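Local coordinates for protein pseudoaglycone deacetylase Dbv21 (Actinoplanes teichomyceticus, PDB 3DFI) that removes an acetyl group from a pseudoaglycone intermediate of the glycopeptide antibiotic A40926, probably by zinc-dependent hydrolysis of an amide, at residues Arg218-Met223 and Lys243-Ala248; Ala31-Gly36 and Asp212-Thr217; Leu73-Glu78 and Phe95-Tyr100. One frame throughout, in Å; residues are numbered along the deposited sequence.

Contacts 1 and 2 are neighbours, their centres 13 Å apart, because both draw on helix 213-223: contact 2 uses its first turn against the end of helix 19-33, and contact 1 its later turns against helix 240-251. Two salt bridges join them, R218 NH2 to E32 OE2 and R216 NH1 to D245 OD2, each 3.2 Å. Contact 3 stands apart, its centre 23 Å from that of contact 1 and 28 Å from that of contact 2, and is nested inside the chain loop that contact 2 closes. It lies nearest the metal: the side chain of R75 is about 6 Å from the zinc ion, that of M223 in contact 1 about 13 Å, and contact 2 is remote.

Contact 1. Residues Arg218-Met223 and Lys243-Ala248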
loop_
_atom_site.group_PDB
_atom_site.type_symbol
_atom_site.label_atom_id
_atom_site.label_comp_id
_atom_site.label_asym_id
_atom_site.label_seq_id
_atom_site.Cartn_x
_atom_site.Cartn_y
_atom_site.Cartn_z
ATOM N N ARG A 218 13.975 -5.153 -8.406
ATOM C CA ARG A 218 12.700 -4.823 -9.042
ATOM C C ARG A 218 11.836 -3.871 -8.206
ATOM O O ARG A 218 11.193 -2.976 -8.763
ATOM C CB ARG A 218 11.920 -6.075 -9.408
ATOM C CG ARG A 218 12.580 -6.877 -10.531
ATOM C CD ARG A 218 11.841 -8.188 -10.707
ATOM N NE ARG A 218 10.624 -7.984 -11.484
ATOM C CZ ARG A 218 9.597 -8.811 -11.527
ATOM N NH1 ARG A 218 8.564 -8.511 -12.289
ATOM N NH2 ARG A 218 9.593 -9.924 -10.808
ATOM N N LYS A 219 11.827 -4.052 -6.882
ATOM C CA LYS A 219 11.112 -3.114 -5.995
ATOM C C LYS A 219 11.632 -1.663 -6.172
ATOM O O LYS A 219 10.841 -0.738 -6.351
ATOM C CB LYS A 219 11.266 -3.530 -4.534
ATOM C CG LYS A 219 10.569 -2.589 -3.559
ATOM C CD LYS A 219 10.910 -2.875 -2.086
ATOM C CE LYS A 219 10.091 -1.954 -1.189
ATOM N NZ LYS A 219 9.994 -2.393 0.244
ATOM N N PHE A 220 12.949 -1.478 -6.073
ATOM C CA PHE A 220 13.546 -0.146 -6.057
ATOM C C PHE A 220 13.327 0.544 -7.418
ATOM O O PHE A 220 13.019 1.739 -7.487
ATOM C CB PHE A 220 15.037 -0.215 -5.676
ATOM C CG PHE A 220 15.308 -0.433 -4.182
ATOM C CD1 PHE A 220 16.599 -0.248 -3.668
ATOM C CD2 PHE A 220 14.310 -0.811 -3.304
ATOM C CE1 PHE A 220 16.870 -0.446 -2.310
ATOM C CE2 PHE A 220 14.572 -1.029 -1.933
ATOM C CZ PHE A 220 15.834 -0.847 -1.440
ATOM N N GLN A 221 13.421 -0.230 -8.492
ATOM C CA GLN A 221 13.159 0.285 -9.834
ATOM C C GLN A 221 11.703 0.711 -10.008
ATOM O O GLN A 221 11.423 1.778 -10.540
ATOM C CB GLN A 221 13.594 -0.738 -10.901
ATOM C CG GLN A 221 13.574 -0.204 -12.332
ATOM C CD GLN A 221 14.638 0.861 -12.610
ATOM O OE1 GLN A 221 15.770 0.789 -12.113
ATOM N NE2 GLN A 221 14.279 1.846 -13.435
ATOM N N ALA A 222 10.782 -0.118 -9.532
ATOM C CA ALA A 222 9.368 0.216 -9.513
ATOM C C ALA A 222 9.069 1.505 -8.731
ATOM O O ALA A 222 8.265 2.324 -9.190
ATOM C CB ALA A 222 8.543 -0.968 -8.961
ATOM N N MET A 223 9.707 1.679 -7.563
ATOM C CA MET A 223 9.527 2.888 -6.737
ATOM C C MET A 223 9.859 4.209 -7.457
ATOM O O MET A 223 9.226 5.235 -7.197
ATOM C CB MET A 223 10.358 2.809 -5.458
ATOM C CG MET A 223 9.821 1.833 -4.405
ATOM S SD MET A 223 11.035 1.578 -3.102
ATOM C CE MET A 223 11.261 3.279 -2.581
ATOM N N LYS A 243 17.835 4.293 3.305
ATOM C CA LYS A 243 17.022 4.185 4.507
ATOM C C LYS A 243 16.255 2.848 4.527
ATOM O O LYS A 243 16.210 2.154 5.561
ATOM C CB LYS A 243 16.057 5.376 4.578
ATOM C CG LYS A 243 15.270 5.524 5.884
ATOM C CD LYS A 243 16.137 6.152 6.999
ATOM C CE LYS A 243 15.370 6.218 8.328
ATOM N NZ LYS A 243 16.243 6.510 9.517
ATOM N N LEU A 244 15.687 2.480 3.381
ATOM C CA LEU A 244 14.960 1.224 3.248
ATOM C C LEU A 244 15.863 -0.002 3.414
ATOM O O LEU A 244 15.449 -0.983 4.017
ATOM C CB LEU A 244 14.196 1.149 1.919
ATOM C CG LEU A 244 12.998 2.088 1.692
ATOM C CD1 LEU A 244 12.253 1.725 0.394
ATOM C CD2 LEU A 244 12.009 2.120 2.868
ATOM N N ASP A 245 17.072 0.055 2.844
ATOM C CA ASP A 245 18.069 -1.010 2.987
ATOM C C ASP A 245 18.525 -1.167 4.424
ATOM O O ASP A 245 18.737 -2.292 4.905
ATOM C CB ASP A 245 19.311 -0.705 2.129
ATOM C CG ASP A 245 19.181 -1.217 0.712
ATOM O OD1 ASP A 245 18.333 -2.114 0.473
ATOM O OD2 ASP A 245 19.931 -0.733 -0.156
ATOM N N GLU A 246 18.715 -0.024 5.086
ATOM C CA GLU A 246 19.120 0.024 6.489
ATOM C C GLU A 246 18.009 -0.524 7.382
ATOM O O GLU A 246 18.290 -1.300 8.298
ATOM C CB GLU A 246 19.456 1.450 6.900
ATOM C CG GLU A 246 19.632 1.650 8.405
ATOM C CD GLU A 246 19.824 3.111 8.783
ATOM O OE1 GLU A 246 19.121 3.985 8.214
ATOM O OE2 GLU A 246 20.675 3.385 9.652
ATOM N N HIS A 247 16.765 -0.108 7.118
ATOM C CA HIS A 247 15.601 -0.599 7.874
ATOM C C HIS A 247 15.525 -2.130 7.831
ATOM O O HIS A 247 15.495 -2.765 8.939
ATOM C CB HIS A 247 14.281 0.012 7.358
ATOM C CG HIS A 247 13.069 -0.460 8.118
ATOM N ND1 HIS A 247 12.795 -0.055 9.409
ATOM C CD2 HIS A 247 12.072 -1.312 7.770
ATOM C CE1 HIS A 247 11.690 -0.646 9.827
ATOM N NE2 HIS A 247 11.223 -1.403 8.848
ATOM N N ALA A 248 15.510 -2.699 6.533
ATOM C CA ALA A 248 15.525 -4.143 6.302
ATOM C C ALA A 248 16.680 -4.810 7.041
ATOM O O ALA A 248 16.509 -5.859 7.687
ATOM C CB ALA A 248 15.639 -4.417 4.812
#
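The ring of F220 presents its edge to the carboxylate of D245, with F220 CZ 3.4 Å from D245 OD1 and the acid's CG in the plane of the ring; ring and carboxylate planes are turned 39° apart. The two residues belong to helices 213-223 and 240-251, which accompany the mixed sheet of a Rossmann-like α/β fold, as in the PIG-L family. Over the short segments the axes run roughly antiparallel, at 146°, and come no closer than 12.8 Å, a wide separation that calls for long side chains.

An aromatic suits this place because its ring hydrogens carry a slight positive charge and can face an acidic oxygen, while its body stays in apolar surroundings; the ring of F241 also meets it. D245 sits at the border of the contact, where its OD2 forms a salt bridge with R216 NH1, so one carboxylate serves both the arginine and the ring edge. L244, by contrast, is buried and points toward the opposing helix, its CB 4.2 Å from F220 CZ. K219, one residue before F220, sends its ammonium group to a salt bridge with E259.

M223 reaches across to L244. Its flexible thioether bends at the last torsion, chi3 57°, and the two side chains meet tip to tip: the methyl M223 CE lies only 3.5 Å from L244 CD1, tighter than usual carbon contact, and M223 SD is 3.7 Å from L244 CD1.

Contact 2. Residues Ala31-Gly36 and Asp212-Thr217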
loop_
_atom_site.group_PDB
_atom_site.type_symbol
_atom_site.label_atom_id
_atom_site.label_comp_id
_atom_site.label_asym_id
_atom_site.label_seq_id
_atom_site.Cartn_x
_atom_site.Cartn_y
_atom_site.Cartn_z
ATOM N N ALA A 31 6.745 -12.994 -5.285
ATOM C CA ALA A 31 5.586 -13.871 -5.520
ATOM C C ALA A 31 5.418 -14.131 -7.012
ATOM O O ALA A 31 5.191 -15.257 -7.414
ATOM C CB ALA A 31 4.308 -13.283 -4.922
ATOM N N GLU A 32 5.570 -13.080 -7.823
ATOM C CA GLU A 32 5.468 -13.210 -9.275
ATOM C C GLU A 32 6.611 -14.057 -9.874
ATOM O O GLU A 32 6.380 -14.908 -10.747
ATOM C CB GLU A 32 5.370 -11.827 -9.932
ATOM C CG GLU A 32 4.970 -11.859 -11.404
ATOM C CD GLU A 32 6.163 -11.731 -12.361
ATOM O OE1 GLU A 32 5.928 -11.468 -13.566
ATOM O OE2 GLU A 32 7.328 -11.878 -11.922
ATOM N N GLN A 33 7.830 -13.831 -9.382
ATOM C CA GLN A 33 8.997 -14.631 -9.777
ATOM C C GLN A 33 8.806 -16.101 -9.411
ATOM O O GLN A 33 9.304 -16.984 -10.114
ATOM C CB GLN A 33 10.275 -14.114 -9.118
ATOM C CG GLN A 33 10.774 -12.772 -9.632
ATOM C CD GLN A 33 11.671 -12.058 -8.630
ATOM O OE1 GLN A 33 12.340 -12.689 -7.802
ATOM N NE2 GLN A 33 11.686 -10.734 -8.699
ATOM N N ASP A 34 8.089 -16.349 -8.311
ATOM C CA ASP A 34 7.817 -17.710 -7.828
ATOM C C ASP A 34 6.650 -18.385 -8.560
ATOM O O ASP A 34 6.375 -19.555 -8.331
ATOM C CB ASP A 34 7.561 -17.728 -6.305
ATOM C CG ASP A 34 8.826 -17.486 -5.475
ATOM O OD1 ASP A 34 9.946 -17.641 -6.001
ATOM O OD2 ASP A 34 8.697 -17.138 -4.283
ATOM N N GLY A 35 5.957 -17.635 -9.415
ATOM C CA GLY A 35 4.897 -18.182 -10.260
ATOM C C GLY A 35 3.484 -17.818 -9.840
ATOM O O GLY A 35 2.507 -18.310 -10.426
ATOM N N GLY A 36 3.376 -16.970 -8.821
ATOM C CA GLY A 36 2.087 -16.515 -8.330
ATOM C C GLY A 36 1.504 -15.360 -9.136
ATOM O O GLY A 36 2.138 -14.824 -10.051
ATOM N N ASP A 212 14.996 -12.457 -2.792
ATOM C CA ASP A 212 16.298 -12.563 -3.437
ATOM C C ASP A 212 16.721 -11.198 -4.013
ATOM O O ASP A 212 15.936 -10.238 -3.977
ATOM C CB ASP A 212 16.305 -13.691 -4.486
ATOM C CG ASP A 212 15.373 -13.432 -5.677
ATOM O OD1 ASP A 212 15.116 -14.395 -6.428
ATOM O OD2 ASP A 212 14.903 -12.299 -5.887
ATOM N N GLU A 213 17.946 -11.089 -4.522
ATOM C CA GLU A 213 18.420 -9.776 -4.968
ATOM C C GLU A 213 17.622 -9.173 -6.120
ATOM O O GLU A 213 17.445 -7.963 -6.171
ATOM C CB GLU A 213 19.935 -9.733 -5.236
ATOM C CG GLU A 213 20.580 -11.033 -5.659
ATOM C CD GLU A 213 22.041 -11.114 -5.242
ATOM O OE1 GLU A 213 22.453 -12.162 -4.681
ATOM O OE2 GLU A 213 22.783 -10.128 -5.461
ATOM N N GLU A 214 17.105 -9.995 -7.025
ATOM C CA GLU A 214 16.341 -9.438 -8.132
ATOM C C GLU A 214 14.989 -8.860 -7.686
ATOM O O GLU A 214 14.545 -7.849 -8.244
ATOM C CB GLU A 214 16.207 -10.424 -9.302
ATOM C CG GLU A 214 14.833 -11.042 -9.501
ATOM C CD GLU A 214 14.523 -11.341 -10.963
ATOM O OE1 GLU A 214 14.535 -12.534 -11.349
ATOM O OE2 GLU A 214 14.271 -10.385 -11.725
ATOM N N ALA A 215 14.356 -9.471 -6.677
ATOM C CA ALA A 215 13.091 -8.952 -6.162
ATOM C C ALA A 215 13.287 -7.562 -5.544
ATOM O O ALA A 215 12.464 -6.670 -5.751
ATOM C CB ALA A 215 12.462 -9.913 -5.161
ATOM N N ARG A 216 14.398 -7.379 -4.819
ATOM C CA ARG A 216 14.735 -6.074 -4.227
ATOM C C ARG A 216 15.068 -5.045 -5.310
ATOM O O ARG A 216 14.637 -3.894 -5.235
ATOM C CB ARG A 216 15.898 -6.219 -3.238
ATOM C CG ARG A 216 16.537 -4.915 -2.768
ATOM C CD ARG A 216 17.963 -5.187 -2.326
ATOM N NE ARG A 216 18.806 -3.998 -2.199
ATOM C CZ ARG A 216 19.279 -3.261 -3.206
ATOM N NH1 ARG A 216 20.053 -2.218 -2.935
ATOM N NH2 ARG A 216 18.973 -3.533 -4.474
ATOM N N THR A 217 15.844 -5.468 -6.304
ATOM C CA THR A 217 16.168 -4.629 -7.465
ATOM C C THR A 217 14.882 -4.205 -8.189
ATOM O O THR A 217 14.697 -3.019 -8.512
ATOM C CB THR A 217 17.206 -5.337 -8.389
ATOM O OG1 THR A 217 18.461 -5.405 -7.706
ATOM C CG2 THR A 217 17.430 -4.588 -9.697
#
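The amide of Q33 is stacked on the carboxylate of E214, their planes 28° apart, and lies nearly coplanar with the carboxylate of D212. The side chains of Q33 and E214 arrive from opposite directions, and the close part of the stack is on the methylene, Q33 CD to E214 CG being 3.4 Å. The end of the amide also rests against CA and CB of A215, where a small residue lets it come in close. Glutamine is long enough for this: with its chain extended beyond CG it spans the 7.9 Å that separate the CA atoms of Q33 and A215.

Two helix ends are joined here, the last turn of helix 19-33 and the N-terminus of helix 213-223. D212 is the N-cap of the latter, a place that suits a short acidic side chain able to fold back on the first turn. Its CG stands between the backbone N and the carbonyl carbon (chi1 65°), which turns OD2 back to accept from A215 N at 3.0 Å, with an N-H...O angle of 155°. The same OD2 has a weak hydrogen bond from Q30 NE2. Across the contact a Schellman motif ends helix 19-33: G35 takes a positive phi, at which any CB would press on the preceding carbonyl, and G36 N reaches back to A31 O at 2.9 Å.

Contact 3. Residues Leu73-Glu78 and Phe95-Tyr100; sequences LRRRNE and FLDAIY
R75 and D97 meet only loosely: the salt bridge between R75 NH1 and D97 OD2 is long, at 3.8 Å, with the guanidinium and carboxylate planes 44° apart and the two side chains crossing at about a right angle. The two segments bury just 59 Å² against each other. The firm packing lies around this pair. R75 is buried: W63 and the residues T228 and Q229 of helix 227-233 touch it, and its NH2 donates to the carbonyl of L17. An arginine suits the place because, bent at chi3 (63°), it can offer separate nitrogens to the carbonyl and to the acid.

D97 is buried too, its side chain about 3 Å from that of H16; aspartate suits the spot because its short acid can face both the arginine and this histidine. A short 3-10 turn follows it, with Y100 N hydrogen-bonded to D97 O at 2.8 Å. The zinc ion is held by H16, D19 and H161. D97 beside H16, and R75 about 6 Å from the side chain of D19, are consistent with a second shell of the zinc site of PIG-L-type deacetylases.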
loop_
_atom_site.group_PDB
_atom_site.type_symbol
_atom_site.label_atom_id
_atom_site.label_comp_id
_atom_site.label_asym_id
_atom_site.label_seq_id
_atom_site.Cartn_x
_atom_site.Cartn_y
_atom_site.Cartn_z
ATOM N N LEU A 73 -4.687 11.527 -12.557
ATOM C CA LEU A 73 -4.271 10.843 -13.788
ATOM C C LEU A 73 -2.759 10.593 -13.837
ATOM O O LEU A 73 -2.321 9.467 -14.043
ATOM C CB LEU A 73 -4.740 11.617 -15.029
ATOM C CG LEU A 73 -4.340 11.048 -16.395
ATOM C CD1 LEU A 73 -5.012 9.665 -16.642
ATOM C CD2 LEU A 73 -4.671 12.039 -17.536
ATOM N N ARG A 74 -1.952 11.643 -13.678
ATOM C CA ARG A 74 -0.498 11.463 -13.549
ATOM C C ARG A 74 -0.133 10.314 -12.585
ATOM O O ARG A 74 0.663 9.433 -12.919
ATOM C CB ARG A 74 0.160 12.767 -13.092
ATOM C CG ARG A 74 1.726 12.724 -12.951
ATOM C CD ARG A 74 2.439 13.121 -14.292
ATOM N NE ARG A 74 2.025 12.236 -15.385
ATOM C CZ ARG A 74 2.577 11.051 -15.649
ATOM N NH1 ARG A 74 2.094 10.302 -16.629
ATOM N NH2 ARG A 74 3.611 10.605 -14.948
ATOM N N ARG A 75 -0.737 10.319 -11.399
ATOM C CA ARG A 75 -0.453 9.311 -10.359
ATOM C C ARG A 75 -0.935 7.909 -10.743
ATOM O O ARG A 75 -0.259 6.917 -10.468
ATOM C CB ARG A 75 -1.051 9.751 -9.033
ATOM C CG ARG A 75 -0.371 11.006 -8.442
ATOM C CD ARG A 75 -0.746 11.204 -6.975
ATOM N NE ARG A 75 -0.299 10.106 -6.105
ATOM C CZ ARG A 75 -0.595 10.047 -4.802
ATOM N NH1 ARG A 75 -1.317 11.016 -4.260
ATOM N NH2 ARG A 75 -0.179 9.043 -4.047
ATOM N N ARG A 76 -2.078 7.825 -11.423
ATOM C CA ARG A 76 -2.549 6.517 -11.901
ATOM C C ARG A 76 -1.579 5.965 -12.953
ATOM O O ARG A 76 -1.306 4.760 -12.977
ATOM C CB ARG A 76 -3.972 6.602 -12.444
ATOM C CG ARG A 76 -5.037 6.668 -11.359
ATOM C CD ARG A 76 -6.438 6.506 -11.940
ATOM N NE ARG A 76 -6.757 7.498 -12.981
ATOM C CZ ARG A 76 -7.287 8.695 -12.736
ATOM N NH1 ARG A 76 -7.527 9.091 -11.484
ATOM N NH2 ARG A 76 -7.587 9.494 -13.736
ATOM N N ASN A 77 -1.048 6.853 -13.795
ATOM C CA ASN A 77 -0.028 6.465 -14.780
ATOM C C ASN A 77 1.275 6.021 -14.128
ATOM O O ASN A 77 1.927 5.082 -14.592
ATOM C CB ASN A 77 0.246 7.603 -15.780
ATOM C CG ASN A 77 -0.871 7.769 -16.813
ATOM O OD1 ASN A 77 -1.438 6.788 -17.324
ATOM N ND2 ASN A 77 -1.162 9.022 -17.154
ATOM N N GLU A 78 1.674 6.718 -13.069
ATOM C CA GLU A 78 2.836 6.297 -12.285
ATOM C C GLU A 78 2.646 4.884 -11.713
ATOM O O GLU A 78 3.562 4.042 -11.765
ATOM C CB GLU A 78 3.101 7.285 -11.149
ATOM C CG GLU A 78 3.605 8.690 -11.623
ATOM C CD GLU A 78 3.923 9.604 -10.444
ATOM O OE1 GLU A 78 3.429 9.341 -9.307
ATOM O OE2 GLU A 78 4.698 10.568 -10.643
ATOM N N PHE A 95 -12.329 6.239 -4.953
ATOM C CA PHE A 95 -12.362 7.156 -3.806
ATOM C C PHE A 95 -11.343 8.299 -3.921
ATOM O O PHE A 95 -10.260 8.121 -4.461
ATOM C CB PHE A 95 -12.205 6.363 -2.505
ATOM C CG PHE A 95 -13.332 5.373 -2.274
ATOM C CD1 PHE A 95 -14.522 5.792 -1.707
ATOM C CD2 PHE A 95 -13.213 4.037 -2.672
ATOM C CE1 PHE A 95 -15.580 4.892 -1.502
ATOM C CE2 PHE A 95 -14.277 3.132 -2.486
ATOM C CZ PHE A 95 -15.438 3.565 -1.892
ATOM N N LEU A 96 -11.720 9.466 -3.406
ATOM C CA LEU A 96 -10.932 10.684 -3.569
ATOM C C LEU A 96 -10.032 10.919 -2.388
ATOM O O LEU A 96 -10.469 10.846 -1.241
ATOM C CB LEU A 96 -11.825 11.921 -3.803
ATOM C CG LEU A 96 -12.666 11.922 -5.080
ATOM C CD1 LEU A 96 -13.629 13.125 -5.145
ATOM C CD2 LEU A 96 -11.754 11.859 -6.293
ATOM N N ASP A 97 -8.770 11.222 -2.696
ATOM C CA ASP A 97 -7.740 11.434 -1.696
ATOM C C ASP A 97 -8.175 12.501 -0.720
ATOM O O ASP A 97 -8.895 13.453 -1.082
ATOM C CB ASP A 97 -6.415 11.826 -2.359
ATOM C CG ASP A 97 -5.196 11.440 -1.516
ATOM O OD1 ASP A 97 -5.050 11.966 -0.384
ATOM O OD2 ASP A 97 -4.360 10.635 -2.004
ATOM N N ALA A 98 -7.751 12.313 0.532
ATOM C CA ALA A 98 -8.120 13.210 1.633
ATOM C C ALA A 98 -8.018 14.660 1.197
ATOM O O ALA A 98 -8.833 15.494 1.589
ATOM C CB ALA A 98 -7.235 12.938 2.862
ATOM N N ILE A 99 -7.031 14.920 0.335
ATOM C CA ILE A 99 -6.681 16.257 -0.127
ATOM C C ILE A 99 -7.687 16.938 -1.085
ATOM O O ILE A 99 -7.617 18.153 -1.274
ATOM C CB ILE A 99 -5.227 16.273 -0.746
ATOM C CG1 ILE A 99 -5.167 15.472 -2.062
ATOM C CG2 ILE A 99 -4.179 15.749 0.279
ATOM C CD1 ILE A 99 -3.911 15.707 -2.899
ATOM N N TYR A 100 -8.592 16.169 -1.697
ATOM C CA TYR A 100 -9.643 16.741 -2.572
ATOM C C TYR A 100 -10.998 16.675 -1.840
ATOM O O TYR A 100 -12.059 16.885 -2.446
ATOM C CB TYR A 100 -9.743 16.038 -3.955
ATOM C CG TYR A 100 -8.419 15.789 -4.686
ATOM C CD1 TYR A 100 -7.730 16.842 -5.294
ATOM C CD2 TYR A 100 -7.872 14.503 -4.779
ATOM C CE1 TYR A 100 -6.517 16.632 -5.959
ATOM C CE2 TYR A 100 -6.647 14.276 -5.445
ATOM C CZ TYR A 100 -5.979 15.356 -6.031
ATOM O OH TYR A 100 -4.777 15.187 -6.692
#